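Local atomic coordinates of bifunctional enzyme cysn/cysc (Mycobacterium tuberculosis, PDB entry 4BZP), a protein that phosphorylates adenosine-5'-phosphosulfate at its 3'-hydroxyl with ATP, as the kinase domain of the mycobacterial sulfate-activating complex. Residues A[61-64]-A[65-68]; A[67-70]-A[71-75]; A[42-45]-A[46-50]. All blocks are in the same frame, centred on the assembly; numbering follows the deposited sequence. Where two conformers were deposited one is given.

Contact 1 (A[61-64]-A[65-68])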
loop_
_atom_site.group_PDB
_atom_site.type_symbol
_atom_site.label_atom_id
_atom_site.label_comp_id
_atom_site.label_asym_id
_atom_site.label_seq_id
_atom_site.Cartn_x
_atom_site.Cartn_y
_atom_site.Cartn_z
ATOM N N GLU A 61 2.699 -14.628 2.795
ATOM C CA GLU A 61 1.722 -13.671 2.260
ATOM C C GLU A 61 2.036 -12.270 2.766
ATOM O O GLU A 61 1.854 -11.322 2.013
ATOM C CB GLU A 61 0.320 -14.137 2.668
ATOM C CG GLU A 61 -0.778 -13.162 2.276
ATOM C CD GLU A 61 -0.968 -13.005 0.774
ATOM O OE1 GLU A 61 -0.405 -13.744 -0.047
ATOM O OE2 GLU A 61 -1.719 -12.074 0.416
ATOM N N ASN A 62 2.484 -12.109 3.998
ATOM C CA ASN A 62 2.954 -10.843 4.513
ATOM C C ASN A 62 4.006 -10.254 3.576
ATOM O O ASN A 62 3.907 -9.087 3.186
ATOM C CB ASN A 62 3.475 -11.040 5.931
ATOM C CG ASN A 62 3.960 -9.792 6.542
ATOM O OD1 ASN A 62 3.176 -8.859 6.758
ATOM N ND2 ASN A 62 5.251 -9.728 6.829
ATOM N N LEU A 63 4.990 -11.044 3.179
ATOM C CA LEU A 63 6.054 -10.599 2.318
ATOM C C LEU A 63 5.516 -10.326 0.941
ATOM O O LEU A 63 5.954 -9.327 0.324
ATOM C CB LEU A 63 7.203 -11.594 2.279
ATOM C CG LEU A 63 7.936 -11.819 3.589
ATOM C CD1 LEU A 63 8.824 -13.025 3.510
ATOM C CD2 LEU A 63 8.722 -10.575 3.975
ATOM N N ARG A 64 4.631 -11.155 0.405
ATOM C CA ARG A 64 4.053 -10.894 -0.905
ATOM C C ARG A 64 3.368 -9.524 -0.923
ATOM O O ARG A 64 3.559 -8.721 -1.826
ATOM C CB ARG A 64 3.065 -12.004 -1.269
ATOM C CG ARG A 64 2.597 -11.936 -2.707
ATOM C CD ARG A 64 1.394 -12.863 -3.023
ATOM N NE ARG A 64 0.186 -12.380 -2.398
ATOM C CZ ARG A 64 -0.583 -11.393 -2.910
ATOM N NH1 ARG A 64 -0.268 -10.823 -4.063
ATOM N NH2 ARG A 64 -1.623 -11.002 -2.243
ATOM N N ARG A 65 2.559 -9.257 0.097
ATOM C CA ARG A 65 1.850 -7.992 0.134
ATOM C C ARG A 65 2.857 -6.857 0.297
ATOM O O ARG A 65 2.688 -5.782 -0.342
ATOM C CB ARG A 65 0.850 -7.981 1.259
ATOM C CG ARG A 65 -0.295 -8.951 1.086
ATOM C CD ARG A 65 -1.275 -8.794 2.188
ATOM N NE ARG A 65 -2.223 -9.911 2.262
ATOM C CZ ARG A 65 -3.164 -9.992 3.210
ATOM N NH1 ARG A 65 -3.235 -9.085 4.131
ATOM N NH2 ARG A 65 -3.925 -11.072 3.239
ATOM N N LEU A 66 3.855 -7.003 1.163
ATOM C CA LEU A 66 4.874 -5.983 1.336
ATOM C C LEU A 66 5.511 -5.684 -0.033
ATOM O O LEU A 66 5.806 -4.497 -0.346
ATOM C CB LEU A 66 5.938 -6.438 2.358
ATOM C CG LEU A 66 5.795 -6.191 3.863
ATOM C CD1 LEU A 66 6.813 -6.913 4.682
ATOM C CD2 LEU A 66 6.055 -4.735 4.110
ATOM N N SER A 67 5.789 -6.687 -0.841
ATOM C CA SER A 67 6.395 -6.415 -2.129
ATOM C C SER A 67 5.526 -5.538 -3.036
ATOM O O SER A 67 6.056 -4.672 -3.720
ATOM C CB SER A 67 6.830 -7.685 -2.836
ATOM O OG SER A 67 5.753 -8.449 -3.380
ATOM N N HIS A 68 4.219 -5.716 -3.004
ATOM C CA HIS A 68 3.305 -4.884 -3.784
ATOM C C HIS A 68 3.137 -3.488 -3.210
ATOM O O HIS A 68 3.060 -2.511 -3.961
ATOM C CB HIS A 68 1.947 -5.592 -3.905
ATOM C CG HIS A 68 1.967 -6.739 -4.855
ATOM N ND1 HIS A 68 2.043 -6.600 -6.226
ATOM C CD2 HIS A 68 1.899 -8.065 -4.618
ATOM C CE1 HIS A 68 2.096 -7.788 -6.786
ATOM N NE2 HIS A 68 2.034 -8.699 -5.831
HETATM O O HOH W 1 -4.344 -13.523 1.679
HETATM O O HOH W 2 2.063 -11.449 -6.052
#
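Glu61 and Arg65, one turn apart on helix 56-75, form a salt bridge: NE of Arg65 lies 2.9 Å from OE2 of Glu61, with an N-H...O angle of 169°. The carboxylate oxygen sits at the edge of the guanidinium, near its plane, and is met on its anti side by NE alone of the Arg65 nitrogens. The two flat groups stand 79° apart. A bend at chi2 (66°) turns the Glu61 carboxylate toward the side chains of Arg64 and Arg65.

The syn sides of the same carboxylate are taken by Arg64, which grips side-on: its NE reaches Glu61 OE1 at 2.8 Å and its NH2 reaches OE2. OE2 therefore accepts from both arginines, and the three residues make a salt-bridge network. Water 1 accepts from Arg65 NH2 and gives only a weak bond to OE2. Arg65 NH2 also forms a salt bridge with Asp51 OD2 of the same chain, the stronger of its ties.

Outside this network, Ser67 OG donates to Arg64 O at 2.7 Å, and that carbonyl also takes the longer backbone bond from His68 N at 3.3 Å. Regular bonds to Glu61 O, Asn62 O and Leu63 O continue the helix. Water 2 joins Arg64 NH1, 3.1 Å away, to His68 NE2, meeting both flat groups at their edges.

Apolar contact is slight: Leu63 CD2 lies 4.2 Å from Leu66 CD1. Separately, the amide ND2 of Asn62 runs beside Leu66 CD1.

Arg64 also donates to the carbonyls of Gly47 and Leu48 of the second subunit. One carboxylate thus helps to orient two arginines at the dimer interface, together with those carbonyls for Arg64 and with Asp51 and Asn49 for Arg65, and probably offsets part of their positive charge.

Contact 2 (A[67-70]-A[71-75]); sequences SHVA and TLLAD
Val69 and Leu73 make the apolar side-chain contact here, lying side by side and pointing the same way, with Val69 CG1 4.1 Å from Leu73 CD1. On the backbone of the same two residues, Leu73 N donates to Val69 O at 2.9 Å, a bond whose N-H...O angle is 166°. A second pairing is made through solvent and holds for the Thr71 conformer described, one of two deposited: water 3 gives a proton to Thr71 OG1 at 2.8 Å and lies 2.8 Å from His68 ND1. In that conformer chi1 is 66°, the hydroxyl standing between the residue's own N and carbonyl carbon, which leaves OG1 3.0 Å from His68 O and CG2 3.3 Å from Ser67 O.

These pairs ride on the last turns of helix 56-75, which packs against the parallel sheet of this P-loop NTPase fold and leads into strand 79-82. The i to i+4 ladder continues through Ala70 O, which accepts from Ala74 N at 2.9 Å.

Further out, Ala70 and Leu73 both rest on Val80 of that strand, Ala70 also on Thr7 of strand 6-11, and Thr71 on Val98 of helix 89-101. The second subunit adds its Leu48 against Val69 and its Leu72 against Leu73.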
loop_
_atom_site.group_PDB
_atom_site.type_symbol
_atom_site.label_atom_id
_atom_site.label_comp_id
_atom_site.label_asym_id
_atom_site.label_seq_id
_atom_site.Cartn_x
_atom_site.Cartn_y
_atom_site.Cartn_z
ATOM N N SER A 67 5.789 -6.687 -0.841
ATOM C CA SER A 67 6.395 -6.415 -2.129
ATOM C C SER A 67 5.526 -5.538 -3.036
ATOM O O SER A 67 6.056 -4.672 -3.720
ATOM C CB SER A 67 6.830 -7.685 -2.836
ATOM O OG SER A 67 5.753 -8.449 -3.380
ATOM N N HIS A 68 4.219 -5.716 -3.004
ATOM C CA HIS A 68 3.305 -4.884 -3.784
ATOM C C HIS A 68 3.137 -3.488 -3.210
ATOM O O HIS A 68 3.060 -2.511 -3.961
ATOM C CB HIS A 68 1.947 -5.592 -3.905
ATOM C CG HIS A 68 1.967 -6.739 -4.855
ATOM N ND1 HIS A 68 2.043 -6.600 -6.226
ATOM C CD2 HIS A 68 1.899 -8.065 -4.618
ATOM C CE1 HIS A 68 2.096 -7.788 -6.786
ATOM N NE2 HIS A 68 2.034 -8.699 -5.831
ATOM N N VAL A 69 3.139 -3.344 -1.887
ATOM C CA VAL A 69 3.090 -2.019 -1.285
ATOM C C VAL A 69 4.358 -1.278 -1.632
ATOM O O VAL A 69 4.322 -0.102 -1.977
ATOM C CB VAL A 69 2.811 -2.060 0.209
ATOM C CG1 VAL A 69 2.896 -0.673 0.802
ATOM C CG2 VAL A 69 1.485 -2.762 0.461
ATOM N N ALA A 70 5.498 -1.962 -1.571
ATOM C CA ALA A 70 6.735 -1.304 -1.967
ATOM C C ALA A 70 6.706 -0.843 -3.408
ATOM O O ALA A 70 7.191 0.270 -3.697
ATOM C CB ALA A 70 7.892 -2.237 -1.749
ATOM N N THR A 71 6.180 -1.645 -4.320
ATOM C CA THR A 71 6.164 -1.221 -5.746
ATOM C C THR A 71 5.256 -0.064 -5.901
ATOM O O THR A 71 5.562 0.864 -6.687
ATOM C CB THR A 71 5.773 -2.287 -6.796
ATOM O OG1 THR A 71 4.400 -2.657 -6.598
ATOM C CG2 THR A 71 6.717 -3.460 -6.767
ATOM N N LEU A 72 4.152 -0.030 -5.180
ATOM C CA LEU A 72 3.223 1.114 -5.225
ATOM C C LEU A 72 3.889 2.396 -4.737
ATOM O O LEU A 72 3.818 3.454 -5.404
ATOM C CB LEU A 72 1.955 0.774 -4.439
ATOM C CG LEU A 72 0.945 1.886 -4.173
ATOM C CD1 LEU A 72 0.484 2.336 -5.516
ATOM C CD2 LEU A 72 -0.216 1.427 -3.302
ATOM N N LEU A 73 4.572 2.321 -3.598
ATOM C CA LEU A 73 5.231 3.501 -3.065
ATOM C C LEU A 73 6.334 3.946 -4.009
ATOM O O LEU A 73 6.571 5.138 -4.171
ATOM C CB LEU A 73 5.786 3.246 -1.688
ATOM C CG LEU A 73 4.770 3.064 -0.558
ATOM C CD1 LEU A 73 5.451 2.528 0.703
ATOM C CD2 LEU A 73 4.047 4.398 -0.284
ATOM N N ALA A 74 7.072 3.014 -4.575
ATOM C CA ALA A 74 8.115 3.370 -5.540
ATOM C C ALA A 74 7.553 4.028 -6.753
ATOM O O ALA A 74 8.100 5.006 -7.264
ATOM C CB ALA A 74 8.905 2.128 -5.912
ATOM N N ASP A 75 6.452 3.542 -7.236
ATOM C CA ASP A 75 5.843 4.145 -8.414
ATOM C C ASP A 75 5.369 5.583 -8.085
ATOM O O ASP A 75 5.389 6.436 -8.994
ATOM C CB ASP A 75 4.758 3.185 -8.933
ATOM C CG ASP A 75 4.177 3.639 -10.217
ATOM O OD1 ASP A 75 4.878 3.468 -11.245
ATOM O OD2 ASP A 75 3.051 4.163 -10.141
HETATM O O HOH W 3 2.909 -4.633 -8.003
#

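Contact 3 (A[42-45]-A[46-50]); sequences DNLR and HGLNA
His46, with chi1 at -53° and its CG swung beside its own backbone N, turns its imidazole back over the preceding turn, where Asp42 O stands 3.0 Å above one ring face, offset toward the rim. NE2 is the ring atom closest to that oxygen, at 3.1 Å, but the approach is over the face and the pair is no hydrogen bond. Leu44 (chi1 -74°) likewise places its chain alongside that of Asn49, with CD1 3.7 Å from ND2.

Leu44 O accepts from two amides that follow it in the chain. Asn49 N donates to it at 2.9 Å and Gly47 N at 3.0 Å, reaching it from opposite faces of the carbonyl plane, both well out of that plane. His46 N adds a weak bond to Asn43 O.

Two type I beta turns, Leu44 to Gly47 and Gly47 to Ala50, follow one another here and carry the chain from the short helix 41-44 into the loop before helix 56-75. The Gly47 bond closes the first turn, and Ala50 N to Gly47 O closes the second. Ala50 CA also makes a CA-H...O contact of 3.2 Å with Arg45 O.

Water 4 takes a bond from Arg45 NH1 at the guanidinium edge, 3.1 Å away, and may donate to Asn49 O. The strongest partner of that arginine is Gly53 O, and a cation-pi contact sets it against Phe54. The amide of Asn49 is oriented from helix 56-75, its OD1 receiving Arg65 NH1 and its ND2 bonding weakly to Asn62 OD1. Leu44 packs on Leu72 of the second subunit.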
loop_
_atom_site.group_PDB
_atom_site.type_symbol
_atom_site.label_atom_id
_atom_site.label_comp_id
_atom_site.label_asym_id
_atom_site.label_seq_id
_atom_site.Cartn_x
_atom_site.Cartn_y
_atom_site.Cartn_z
ATOM N N ASP A 42 5.997 -5.141 10.525
ATOM C CA ASP A 42 5.447 -5.137 11.882
ATOM C C ASP A 42 4.395 -4.034 12.017
ATOM O O ASP A 42 3.314 -4.286 12.596
ATOM C CB ASP A 42 6.543 -4.993 12.942
ATOM C CG ASP A 42 7.351 -6.279 13.125
ATOM O OD1 ASP A 42 6.975 -7.320 12.546
ATOM O OD2 ASP A 42 8.355 -6.253 13.892
ATOM N N ASN A 43 4.669 -2.869 11.415
ATOM C CA ASN A 43 3.741 -1.745 11.354
ATOM C C ASN A 43 2.454 -2.119 10.554
ATOM O O ASN A 43 1.340 -1.868 10.992
ATOM C CB ASN A 43 4.445 -0.505 10.734
ATOM C CG ASN A 43 5.596 0.040 11.609
ATOM O OD1 ASN A 43 5.527 -0.018 12.828
ATOM N ND2 ASN A 43 6.636 0.597 10.982
ATOM N N LEU A 44 2.628 -2.795 9.455
ATOM C CA LEU A 44 1.493 -3.136 8.555
ATOM C C LEU A 44 0.579 -4.201 9.143
ATOM O O LEU A 44 -0.594 -4.271 8.855
ATOM C CB LEU A 44 2.014 -3.692 7.251
ATOM C CG LEU A 44 2.678 -2.905 6.121
ATOM C CD1 LEU A 44 2.826 -3.792 4.899
ATOM C CD2 LEU A 44 1.867 -1.682 5.777
ATOM N N ARG A 45 1.136 -5.073 9.961
ATOM C CA ARG A 45 0.300 -6.122 10.564
ATOM C C ARG A 45 -0.822 -5.586 11.462
ATOM O O ARG A 45 -1.767 -6.314 11.738
ATOM C CB ARG A 45 1.171 -7.142 11.307
ATOM C CG ARG A 45 1.754 -8.175 10.359
ATOM C CD ARG A 45 2.626 -9.153 11.133
ATOM N NE ARG A 45 3.071 -10.301 10.352
ATOM C CZ ARG A 45 2.339 -11.387 10.110
ATOM N NH1 ARG A 45 1.065 -11.469 10.548
ATOM N NH2 ARG A 45 2.884 -12.413 9.458
ATOM N N HIS A 46 -0.730 -4.350 11.894
ATOM C CA HIS A 46 -1.769 -3.768 12.744
ATOM C C HIS A 46 -2.982 -3.237 11.915
ATOM O O HIS A 46 -4.066 -3.021 12.437
ATOM C CB HIS A 46 -1.183 -2.601 13.554
ATOM C CG HIS A 46 0.050 -2.964 14.329
ATOM N ND1 HIS A 46 0.087 -4.026 15.211
ATOM C CD2 HIS A 46 1.289 -2.414 14.345
ATOM C CE1 HIS A 46 1.295 -4.112 15.738
ATOM N NE2 HIS A 46 2.042 -3.143 15.234
ATOM N N GLY A 47 -2.752 -3.044 10.626
ATOM C CA GLY A 47 -3.731 -2.387 9.718
ATOM C C GLY A 47 -3.963 -3.239 8.486
ATOM O O GLY A 47 -4.746 -4.174 8.511
ATOM N N LEU A 48 -3.219 -2.971 7.434
ATOM C CA LEU A 48 -3.360 -3.682 6.165
ATOM C C LEU A 48 -3.378 -5.182 6.339
ATOM O O LEU A 48 -4.209 -5.861 5.763
ATOM C CB LEU A 48 -2.254 -3.279 5.199
ATOM C CG LEU A 48 -2.260 -4.005 3.858
ATOM C CD1 LEU A 48 -3.537 -3.777 3.080
ATOM C CD2 LEU A 48 -1.037 -3.615 3.039
ATOM N N ASN A 49 -2.431 -5.652 7.153
ATOM C CA ASN A 49 -2.225 -7.060 7.331
ATOM C C ASN A 49 -2.779 -7.628 8.618
ATOM O O ASN A 49 -2.343 -8.707 9.068
ATOM C CB ASN A 49 -0.735 -7.387 7.058
ATOM C CG ASN A 49 -0.353 -7.131 5.619
ATOM O OD1 ASN A 49 -1.150 -7.087 4.695
ATOM N ND2 ASN A 49 0.986 -6.999 5.411
ATOM N N ALA A 50 -3.757 -6.954 9.190
ATOM C CA ALA A 50 -4.430 -7.433 10.394
ATOM C C ALA A 50 -5.095 -8.779 10.253
ATOM O O ALA A 50 -5.357 -9.417 11.279
ATOM C CB ALA A 50 -5.433 -6.396 10.897
HETATM O O HOH W 4 -1.129 -9.547 11.464
#

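Overall arrangement
Contacts 1 and 2 are successive parts of helix 56-75, overlapping at Ser67 and His68, with centres 10 Å apart. Contact 2 is the more buried, in keeping with its place against the sheet, with apolar side chains along the backbone ladder and a single water-linked polar pair between two partly exposed residues; contact 1 is partly buried and dominated by charge. Contact 3 has four exposed residues and relies on backbone turns in the loop leading to that helix. A side-chain amide-to-arginine tie and leucine packing join it to contact 1. Its tie to contact 2 is apolar, Leu48 CD2 lying 3.7 Å from Val69 CG2. All three reach the second subunit.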